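PDB 1ZXU: At5g01750 protein from Arabidopsis thaliana, which is of unknown function but might be related to the phospholipid scramblase and tubby-like superfamily of membrane-tethered transcription factors. Local coordinates for residues 24-32 / 193-201; 148-159 / 200-211. All blocks are in the same frame, centred on the assembly; numbering follows the deposited sequence.

Overall arrangement
Both contacts use helix 197-211, which runs through the twelve-stranded antiparallel barrel of this tubby-like fold. Contact 1 (24-32 with 193-201) lies at the start of the helix and is partly buried. Contact 2 (148-159 with 200-211) covers the later turns and is more deeply buried. Their centres are about 16 Å apart, on opposite sides of the centre of the chain, and they share Ile200 and Ala201. Contact 1 joins hydrogen bonds at the helix N-cap, donated by backbone N-H groups of an N-terminal loop, to ring and apolar packing. Contact 2 is mainly apolar. There a strand hairpin lays valines and a tryptophan against leucines, with an asparagine at its exposed end.

Contact 1: residues 24-32 / 193-201; sequences GGVVVDPKY and PNVDYAFIA
Asp196 OD2 is gripped by three backbone N-H groups in a row, those of Val27, Val28 and Asp29. Asp196 is the N-cap of helix 197-211, the helix that fills the barrel of this tubby-like fold. The shortest bond runs from Val28 N to Asp196 OD2 at 2.6 Å and arrives from above the carboxylate plane. Asp29 N uses the syn lone pair of OD2, while Val27 N meets it on the anti side, tilted from the carboxylate plane. The other oxygen caps the helix: Phe199 N donates to Asp196 OD1 at 2.9 Å, and Ala198 N adds a weak bond. The N-H groups round both oxygens probably favour the charged form of Asp196. CG of Asp196 stands anti to the backbone N (chi1 -174°), which carries the carboxylate over to the loop.

Two backbone bonds flank the cap. Asp196 N donates to Gly25 O at 2.9 Å, and Tyr197 N donates to Tyr32 O at 2.8 Å. Apolar groups close the sides. Val27 CG2 sits over one face of the Phe199 ring, whose edge-to-face partner elsewhere is Tyr117. Ala198 CB packs over one face of the Tyr32 ring, 3.9 Å from its centroid, with Lys31 CG on the opposite face. Tyr32 also turns its edge to the face of Tyr197 in a T-shaped pair, planes at 83°, with Tyr32 CD1 3.7 Å from Tyr197 CZ.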
loop_
_atom_site.group_PDB
_atom_site.type_symbol
_atom_site.label_atom_id
_atom_site.label_comp_id
_atom_site.label_asym_id
_atom_site.label_seq_id
_atom_site.Cartn_x
_atom_site.Cartn_y
_atom_site.Cartn_z
ATOM N N GLY A 24 7.720 13.619 7.005
ATOM C CA GLY A 24 6.292 13.223 6.886
ATOM C C GLY A 24 6.087 12.083 5.907
ATOM O O GLY A 24 4.946 11.803 5.506
ATOM N N GLY A 25 7.181 11.429 5.516
ATOM C CA GLY A 25 7.104 10.343 4.534
ATOM C C GLY A 25 7.090 8.938 5.149
ATOM O O GLY A 25 6.819 7.960 4.449
ATOM N N VAL A 26 7.401 8.840 6.430
ATOM C CA VAL A 26 7.586 7.543 7.097
ATOM C C VAL A 26 6.273 7.149 7.771
ATOM O O VAL A 26 5.668 7.950 8.501
ATOM C CB VAL A 26 8.768 7.568 8.087
ATOM C CG1 VAL A 26 8.833 8.885 8.842
ATOM C CG2 VAL A 26 8.733 6.375 9.059
ATOM N N VAL A 27 5.826 5.916 7.516
ATOM C CA VAL A 27 4.528 5.471 8.014
ATOM C C VAL A 27 4.666 4.080 8.663
ATOM O O VAL A 27 4.219 3.860 9.814
ATOM C CB VAL A 27 3.454 5.446 6.904
ATOM C CG1 VAL A 27 2.190 4.879 7.444
ATOM C CG2 VAL A 27 3.150 6.880 6.418
ATOM N N VAL A 28 5.320 3.193 7.946
ATOM C CA VAL A 28 5.473 1.809 8.396
ATOM C C VAL A 28 6.786 1.665 9.140
ATOM O O VAL A 28 6.813 1.181 10.308
ATOM C CB VAL A 28 5.360 0.790 7.186
ATOM C CG1 VAL A 28 5.806 -0.662 7.616
ATOM C CG2 VAL A 28 3.955 0.821 6.564
ATOM N N ASP A 29 7.851 2.108 8.485
ATOM C CA ASP A 29 9.233 1.977 9.005
ATOM C C ASP A 29 10.161 2.846 8.158
ATOM O O ASP A 29 10.140 2.777 6.924
ATOM C CB ASP A 29 9.691 0.510 8.922
ATOM C CG ASP A 29 11.042 0.229 9.700
ATOM O OD1 ASP A 29 12.040 0.972 9.559
ATOM O OD2 ASP A 29 11.098 -0.803 10.415
ATOM N N PRO A 30 11.040 3.630 8.813
ATOM C CA PRO A 30 11.987 4.427 8.015
ATOM C C PRO A 30 12.885 3.630 7.059
ATOM O O PRO A 30 13.394 4.197 6.107
ATOM C CB PRO A 30 12.841 5.163 9.094
ATOM C CG PRO A 30 12.651 4.377 10.335
ATOM C CD PRO A 30 11.217 3.833 10.266
ATOM N N LYS A 31 13.066 2.328 7.266
ATOM C CA LYS A 31 13.858 1.532 6.341
ATOM C C LYS A 31 13.229 1.387 4.937
ATOM O O LYS A 31 13.903 0.981 3.984
ATOM C CB LYS A 31 14.207 0.159 6.928
ATOM C CG LYS A 31 13.092 -0.864 6.853
ATOM C CD LYS A 31 13.526 -2.221 7.287
ATOM C CE LYS A 31 12.747 -2.659 8.514
ATOM N NZ LYS A 31 13.272 -3.938 9.102
ATOM N N TYR A 32 11.946 1.753 4.830
ATOM C CA TYR A 32 11.266 1.693 3.543
ATOM C C TYR A 32 11.258 3.052 2.860
ATOM O O TYR A 32 10.471 3.299 1.976
ATOM C CB TYR A 32 9.841 1.170 3.763
ATOM C CG TYR A 32 9.831 -0.248 4.231
ATOM C CD1 TYR A 32 10.282 -1.273 3.429
ATOM C CD2 TYR A 32 9.397 -0.546 5.492
ATOM C CE1 TYR A 32 10.300 -2.576 3.904
ATOM C CE2 TYR A 32 9.412 -1.830 5.976
ATOM C CZ TYR A 32 9.849 -2.822 5.181
ATOM O OH TYR A 32 9.833 -4.089 5.719
ATOM N N PRO A 193 11.124 10.085 -3.712
ATOM C CA PRO A 193 12.155 9.926 -2.702
ATOM C C PRO A 193 11.681 10.186 -1.294
ATOM O O PRO A 193 10.894 11.111 -1.010
ATOM C CB PRO A 193 13.212 10.985 -3.143
ATOM C CG PRO A 193 13.030 11.082 -4.609
ATOM C CD PRO A 193 11.516 11.069 -4.738
ATOM N N ASN A 194 12.137 9.331 -0.361
ATOM C CA ASN A 194 11.823 9.435 1.065
ATOM C C ASN A 194 10.376 9.163 1.473
ATOM O O ASN A 194 9.954 9.451 2.574
ATOM C CB ASN A 194 12.291 10.813 1.646
ATOM C CG ASN A 194 13.768 11.029 1.455
ATOM O OD1 ASN A 194 14.191 12.033 0.897
ATOM N ND2 ASN A 194 14.560 10.064 1.887
ATOM N N VAL A 195 9.598 8.644 0.527
ATOM C CA VAL A 195 8.259 8.198 0.844
ATOM C C VAL A 195 8.345 6.687 1.174
ATOM O O VAL A 195 9.056 5.933 0.515
ATOM C CB VAL A 195 7.390 8.391 -0.409
ATOM C CG1 VAL A 195 5.981 7.744 -0.260
ATOM C CG2 VAL A 195 7.227 9.900 -0.708
ATOM N N ASP A 196 7.550 6.276 2.144
ATOM C CA ASP A 196 7.593 4.889 2.635
ATOM C C ASP A 196 6.991 3.963 1.591
ATOM O O ASP A 196 5.786 4.029 1.317
ATOM C CB ASP A 196 6.806 4.883 3.934
ATOM C CG ASP A 196 6.865 3.555 4.664
ATOM O OD1 ASP A 196 6.786 2.513 3.993
ATOM O OD2 ASP A 196 6.947 3.578 5.906
ATOM N N TYR A 197 7.824 3.128 0.970
ATOM C CA TYR A 197 7.275 2.325 -0.147
ATOM C C TYR A 197 6.453 1.114 0.355
ATOM O O TYR A 197 5.685 0.507 -0.420
ATOM C CB TYR A 197 8.359 1.966 -1.204
ATOM C CG TYR A 197 9.401 0.914 -0.799
ATOM C CD1 TYR A 197 9.072 -0.458 -0.774
ATOM C CD2 TYR A 197 10.721 1.328 -0.504
ATOM C CE1 TYR A 197 10.045 -1.426 -0.457
ATOM C CE2 TYR A 197 11.689 0.363 -0.186
ATOM C CZ TYR A 197 11.318 -0.998 -0.152
ATOM O OH TYR A 197 12.260 -1.985 0.175
ATOM N N ALA A 198 6.609 0.757 1.631
ATOM C CA ALA A 198 5.727 -0.310 2.179
ATOM C C ALA A 198 4.341 0.282 2.362
ATOM O O ALA A 198 3.321 -0.330 2.061
ATOM C CB ALA A 198 6.246 -0.886 3.491
ATOM N N PHE A 199 4.316 1.518 2.821
ATOM C CA PHE A 199 3.017 2.208 2.924
ATOM C C PHE A 199 2.341 2.283 1.527
ATOM O O PHE A 199 1.188 1.883 1.355
ATOM C CB PHE A 199 3.302 3.611 3.475
ATOM C CG PHE A 199 2.104 4.530 3.405
ATOM C CD1 PHE A 199 0.859 4.151 3.965
ATOM C CD2 PHE A 199 2.201 5.746 2.710
ATOM C CE1 PHE A 199 -0.254 4.984 3.900
ATOM C CE2 PHE A 199 1.116 6.600 2.676
ATOM C CZ PHE A 199 -0.142 6.228 3.227
ATOM N N ILE A 200 3.055 2.757 0.512
ATOM C CA ILE A 200 2.452 2.810 -0.810
ATOM C C ILE A 200 2.013 1.411 -1.359
ATOM O O ILE A 200 0.920 1.260 -1.918
ATOM C CB ILE A 200 3.376 3.520 -1.807
ATOM C CG1 ILE A 200 3.745 4.924 -1.267
ATOM C CG2 ILE A 200 2.669 3.493 -3.191
ATOM C CD1 ILE A 200 2.538 5.860 -1.060
ATOM N N ALA A 201 2.830 0.391 -1.101
ATOM C CA ALA A 201 2.510 -0.974 -1.539
ATOM C C ALA A 201 1.220 -1.388 -0.828
ATOM O O ALA A 201 0.374 -1.977 -1.470
ATOM C CB ALA A 201 3.632 -1.953 -1.132
#

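Contact 2: residues 148-159 / 200-211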
loop_
_atom_site.group_PDB
_atom_site.type_symbol
_atom_site.label_atom_id
_atom_site.label_comp_id
_atom_site.label_asym_id
_atom_site.label_seq_id
_atom_site.Cartn_x
_atom_site.Cartn_y
_atom_site.Cartn_z
ATOM N N VAL A 148 -5.913 9.254 -1.834
ATOM C CA VAL A 148 -5.651 8.732 -3.172
ATOM C C VAL A 148 -6.761 9.221 -4.114
ATOM O O VAL A 148 -7.949 9.087 -3.803
ATOM C CB VAL A 148 -5.676 7.171 -3.150
ATOM C CG1 VAL A 148 -5.274 6.616 -4.529
ATOM C CG2 VAL A 148 -4.744 6.594 -2.009
ATOM N N LYS A 149 -6.353 9.802 -5.233
ATOM C CA LYS A 149 -7.296 10.273 -6.268
ATOM C C LYS A 149 -6.968 9.568 -7.577
ATOM O O LYS A 149 -6.019 8.803 -7.660
ATOM C CB LYS A 149 -7.105 11.765 -6.438
ATOM C CG LYS A 149 -7.298 12.543 -5.158
ATOM C CD LYS A 149 -7.295 14.098 -5.453
ATOM C CE LYS A 149 -7.848 14.857 -4.252
ATOM N NZ LYS A 149 -7.507 16.322 -4.256
ATOM N N GLY A 150 -7.782 9.790 -8.611
ATOM C CA GLY A 150 -7.476 9.196 -9.923
ATOM C C GLY A 150 -8.149 7.846 -10.026
ATOM O O GLY A 150 -8.897 7.464 -9.134
ATOM N N SER A 151 -7.863 7.109 -11.092
ATOM C CA SER A 151 -8.614 5.868 -11.383
ATOM C C SER A 151 -7.739 4.626 -11.543
ATOM O O SER A 151 -6.804 4.652 -12.314
ATOM C CB SER A 151 -9.462 6.073 -12.641
ATOM O OG SER A 151 -9.916 4.834 -13.162
ATOM N N TRP A 152 -8.059 3.560 -10.791
ATOM C CA TRP A 152 -7.372 2.277 -10.917
ATOM C C TRP A 152 -7.472 1.775 -12.333
ATOM O O TRP A 152 -6.478 1.385 -12.927
ATOM C CB TRP A 152 -7.941 1.234 -9.940
ATOM C CG TRP A 152 -7.389 -0.139 -10.044
ATOM C CD1 TRP A 152 -7.963 -1.212 -10.653
ATOM C CD2 TRP A 152 -6.152 -0.610 -9.479
ATOM N NE1 TRP A 152 -7.144 -2.327 -10.516
ATOM C CE2 TRP A 152 -6.040 -1.974 -9.796
ATOM C CE3 TRP A 152 -5.138 0.003 -8.749
ATOM C CZ2 TRP A 152 -4.935 -2.737 -9.416
ATOM C CZ3 TRP A 152 -4.044 -0.752 -8.350
ATOM C CH2 TRP A 152 -3.965 -2.114 -8.674
ATOM N N LEU A 153 -8.680 1.794 -12.885
ATOM C CA LEU A 153 -8.862 1.226 -14.223
ATOM C C LEU A 153 -8.172 2.045 -15.332
ATOM O O LEU A 153 -7.716 1.470 -16.327
ATOM C CB LEU A 153 -10.348 0.965 -14.516
ATOM C CG LEU A 153 -11.029 -0.143 -13.682
ATOM C CD1 LEU A 153 -12.554 -0.129 -13.854
ATOM C CD2 LEU A 153 -10.460 -1.510 -13.949
ATOM N N GLU A 154 -8.007 3.351 -15.138
ATOM C CA GLU A 154 -7.232 4.182 -16.074
ATOM C C GLU A 154 -5.709 4.188 -15.805
ATOM O O GLU A 154 -4.903 4.703 -16.603
ATOM C CB GLU A 154 -7.781 5.631 -16.079
ATOM C CG GLU A 154 -9.105 5.716 -16.836
ATOM C CD GLU A 154 -9.755 7.109 -16.784
ATOM O OE1 GLU A 154 -9.050 8.118 -17.048
ATOM O OE2 GLU A 154 -10.976 7.174 -16.470
ATOM N N ARG A 155 -5.308 3.554 -14.697
ATOM C CA ARG A 155 -3.892 3.543 -14.285
ATOM C C ARG A 155 -3.395 4.954 -13.959
ATOM O O ARG A 155 -2.220 5.280 -14.230
ATOM C CB ARG A 155 -2.928 2.810 -15.269
ATOM C CG ARG A 155 -3.319 1.381 -15.687
ATOM C CD ARG A 155 -3.912 0.598 -14.497
ATOM N NE ARG A 155 -4.028 -0.842 -14.758
ATOM C CZ ARG A 155 -4.575 -1.714 -13.935
ATOM N NH1 ARG A 155 -5.141 -1.304 -12.811
ATOM N NH2 ARG A 155 -4.560 -3.014 -14.248
ATOM N N SER A 156 -4.275 5.733 -13.317
ATOM C CA SER A 156 -3.947 7.127 -13.032
ATOM C C SER A 156 -3.967 7.538 -11.572
ATOM O O SER A 156 -3.927 8.761 -11.268
ATOM C CB SER A 156 -4.877 8.068 -13.806
ATOM O OG SER A 156 -6.227 7.894 -13.426
ATOM N N CYS A 157 -4.032 6.571 -10.671
ATOM C CA CYS A 157 -4.032 6.865 -9.238
ATOM C C CYS A 157 -2.847 7.696 -8.823
ATOM O O CYS A 157 -1.731 7.479 -9.279
ATOM C CB CYS A 157 -3.996 5.557 -8.442
ATOM S SG CYS A 157 -5.533 4.538 -8.754
ATOM N N VAL A 158 -3.126 8.651 -7.960
ATOM C CA VAL A 158 -2.086 9.527 -7.409
ATOM C C VAL A 158 -2.343 9.540 -5.904
ATOM O O VAL A 158 -3.490 9.672 -5.464
ATOM C CB VAL A 158 -2.199 10.962 -7.953
ATOM C CG1 VAL A 158 -1.109 11.779 -7.362
ATOM C CG2 VAL A 158 -2.074 10.945 -9.513
ATOM N N VAL A 159 -1.274 9.398 -5.121
ATOM C CA VAL A 159 -1.373 9.493 -3.671
ATOM C C VAL A 159 -0.778 10.855 -3.259
ATOM O O VAL A 159 0.366 11.179 -3.647
ATOM C CB VAL A 159 -0.541 8.384 -2.968
ATOM C CG1 VAL A 159 -0.823 8.356 -1.473
ATOM C CG2 VAL A 159 -0.901 6.972 -3.534
ATOM N N ILE A 200 3.055 2.757 0.512
ATOM C CA ILE A 200 2.452 2.810 -0.810
ATOM C C ILE A 200 2.013 1.411 -1.359
ATOM O O ILE A 200 0.920 1.260 -1.918
ATOM C CB ILE A 200 3.376 3.520 -1.807
ATOM C CG1 ILE A 200 3.745 4.924 -1.267
ATOM C CG2 ILE A 200 2.669 3.493 -3.191
ATOM C CD1 ILE A 200 2.538 5.860 -1.060
ATOM N N ALA A 201 2.830 0.391 -1.101
ATOM C CA ALA A 201 2.510 -0.974 -1.539
ATOM C C ALA A 201 1.220 -1.388 -0.828
ATOM O O ALA A 201 0.374 -1.977 -1.470
ATOM C CB ALA A 201 3.632 -1.953 -1.132
ATOM N N SER A 202 1.026 -1.022 0.450
ATOM C CA SER A 202 -0.240 -1.420 1.052
ATOM C C SER A 202 -1.463 -0.763 0.406
ATOM O O SER A 202 -2.560 -1.363 0.309
ATOM C CB SER A 202 -0.212 -1.158 2.579
ATOM O OG SER A 202 -0.404 0.229 2.817
ATOM N N LEU A 203 -1.290 0.488 -0.069
ATOM C CA LEU A 203 -2.370 1.163 -0.752
ATOM C C LEU A 203 -2.698 0.483 -2.079
ATOM O O LEU A 203 -3.846 0.426 -2.479
ATOM C CB LEU A 203 -2.036 2.673 -0.950
ATOM C CG LEU A 203 -1.892 3.432 0.371
ATOM C CD1 LEU A 203 -1.606 4.945 0.031
ATOM C CD2 LEU A 203 -3.174 3.389 1.198
ATOM N N VAL A 204 -1.651 0.064 -2.811
ATOM C CA VAL A 204 -1.818 -0.657 -4.062
ATOM C C VAL A 204 -2.617 -1.938 -3.838
ATOM O O VAL A 204 -3.547 -2.245 -4.609
ATOM C CB VAL A 204 -0.459 -0.967 -4.676
ATOM C CG1 VAL A 204 -0.612 -1.988 -5.892
ATOM C CG2 VAL A 204 0.217 0.380 -5.099
ATOM N N VAL A 205 -2.314 -2.609 -2.739
ATOM C CA VAL A 205 -3.059 -3.806 -2.335
ATOM C C VAL A 205 -4.550 -3.500 -2.100
ATOM O O VAL A 205 -5.422 -4.212 -2.589
ATOM C CB VAL A 205 -2.418 -4.499 -1.131
ATOM C CG1 VAL A 205 -3.316 -5.663 -0.644
ATOM C CG2 VAL A 205 -0.985 -5.007 -1.533
ATOM N N ILE A 206 -4.809 -2.453 -1.354
ATOM C CA ILE A 206 -6.205 -2.015 -1.120
ATOM C C ILE A 206 -6.921 -1.616 -2.430
ATOM O O ILE A 206 -8.113 -1.955 -2.636
ATOM C CB ILE A 206 -6.242 -0.865 -0.087
ATOM C CG1 ILE A 206 -5.846 -1.418 1.286
ATOM C CG2 ILE A 206 -7.628 -0.255 -0.029
ATOM C CD1 ILE A 206 -5.542 -0.331 2.333
ATOM N N LEU A 207 -6.251 -0.872 -3.313
ATOM C CA LEU A 207 -6.860 -0.538 -4.600
ATOM C C LEU A 207 -7.202 -1.763 -5.395
ATOM O O LEU A 207 -8.247 -1.833 -6.037
ATOM C CB LEU A 207 -5.932 0.360 -5.401
ATOM C CG LEU A 207 -5.804 1.764 -4.819
ATOM C CD1 LEU A 207 -4.642 2.473 -5.438
ATOM C CD2 LEU A 207 -7.154 2.511 -5.093
ATOM N N ASP A 208 -6.279 -2.717 -5.411
ATOM C CA ASP A 208 -6.535 -3.978 -6.107
ATOM C C ASP A 208 -7.782 -4.691 -5.489
ATOM O O ASP A 208 -8.628 -5.222 -6.241
ATOM C CB ASP A 208 -5.326 -4.863 -5.969
ATOM C CG ASP A 208 -5.550 -6.232 -6.593
ATOM O OD1 ASP A 208 -5.462 -6.292 -7.809
ATOM O OD2 ASP A 208 -5.805 -7.168 -5.827
ATOM N N ASP A 209 -7.916 -4.643 -4.174
ATOM C CA ASP A 209 -9.040 -5.301 -3.443
ATOM C C ASP A 209 -10.336 -4.633 -3.853
ATOM O O ASP A 209 -11.330 -5.326 -4.108
ATOM C CB ASP A 209 -8.883 -5.123 -1.950
ATOM C CG ASP A 209 -9.776 -6.065 -1.158
ATOM O OD1 ASP A 209 -9.872 -7.258 -1.535
ATOM O OD2 ASP A 209 -10.362 -5.588 -0.165
ATOM N N VAL A 210 -10.311 -3.314 -3.958
ATOM C CA VAL A 210 -11.548 -2.562 -4.331
ATOM C C VAL A 210 -11.945 -2.984 -5.734
ATOM O O VAL A 210 -13.130 -3.205 -6.022
ATOM C CB VAL A 210 -11.351 -1.052 -4.300
ATOM C CG1 VAL A 210 -12.568 -0.361 -4.975
ATOM C CG2 VAL A 210 -11.218 -0.569 -2.868
ATOM N N ASN A 211 -10.955 -3.129 -6.612
ATOM C CA ASN A 211 -11.269 -3.500 -7.984
ATOM C C ASN A 211 -11.798 -4.914 -8.128
ATOM O O ASN A 211 -12.581 -5.173 -9.050
ATOM C CB ASN A 211 -10.065 -3.376 -8.892
ATOM C CG ASN A 211 -10.438 -3.544 -10.365
ATOM O OD1 ASN A 211 -11.284 -2.802 -10.887
ATOM N ND2 ASN A 211 -9.801 -4.507 -11.037
#
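The chi1 of Trp152 (176°) swings CG to the side opposite the backbone N, and chi2 of -101° lays the indole against the Leu207 to Asn211 turn of the helix. Asn211 has CG anti to its own N, which carries the amide across the pyrrole side, oblique to the ring. Trp152 CD1 is 3.4 Å from Asn211 CG, and the ring and amide planes are 45° apart. Leu207 O and Asp208 N lie over one indole face. Trp152 CE3 touches Leu207 CB at 3.5 Å. On the opposite face lies Arg155 NH1, 3.1 Å above the Trp152 ring plane, near the rim. The same nitrogen donates to Trp152 O, which also accepts from Arg155 N, from the other face of the carbonyl plane. That second bond closes the type I beta turn from Trp152 to Arg155.

This turn lies in the hairpin loop between strands 146-149 and 158-161 of the barrel, which packs on the central helix. Toward the strands the contact is apolar. Leu203 CD1 is 3.8 Å from Val159 CG1 and also reaches Val148 CG2. Leu207 CD1 touches Cys157 SG at 4.0 Å. With an alanine here in place of Trp152, a gap over Leu207 and Asp208 would be likely to open, and Arg155 NH1 would lose the indole face it points at. Asp208 brushes the far indole rim, but its carboxylate is engaged elsewhere, in a salt bridge to Arg44. At the exposed end, Leu153 CD2 rests 3.4 Å from Asn211 OD1.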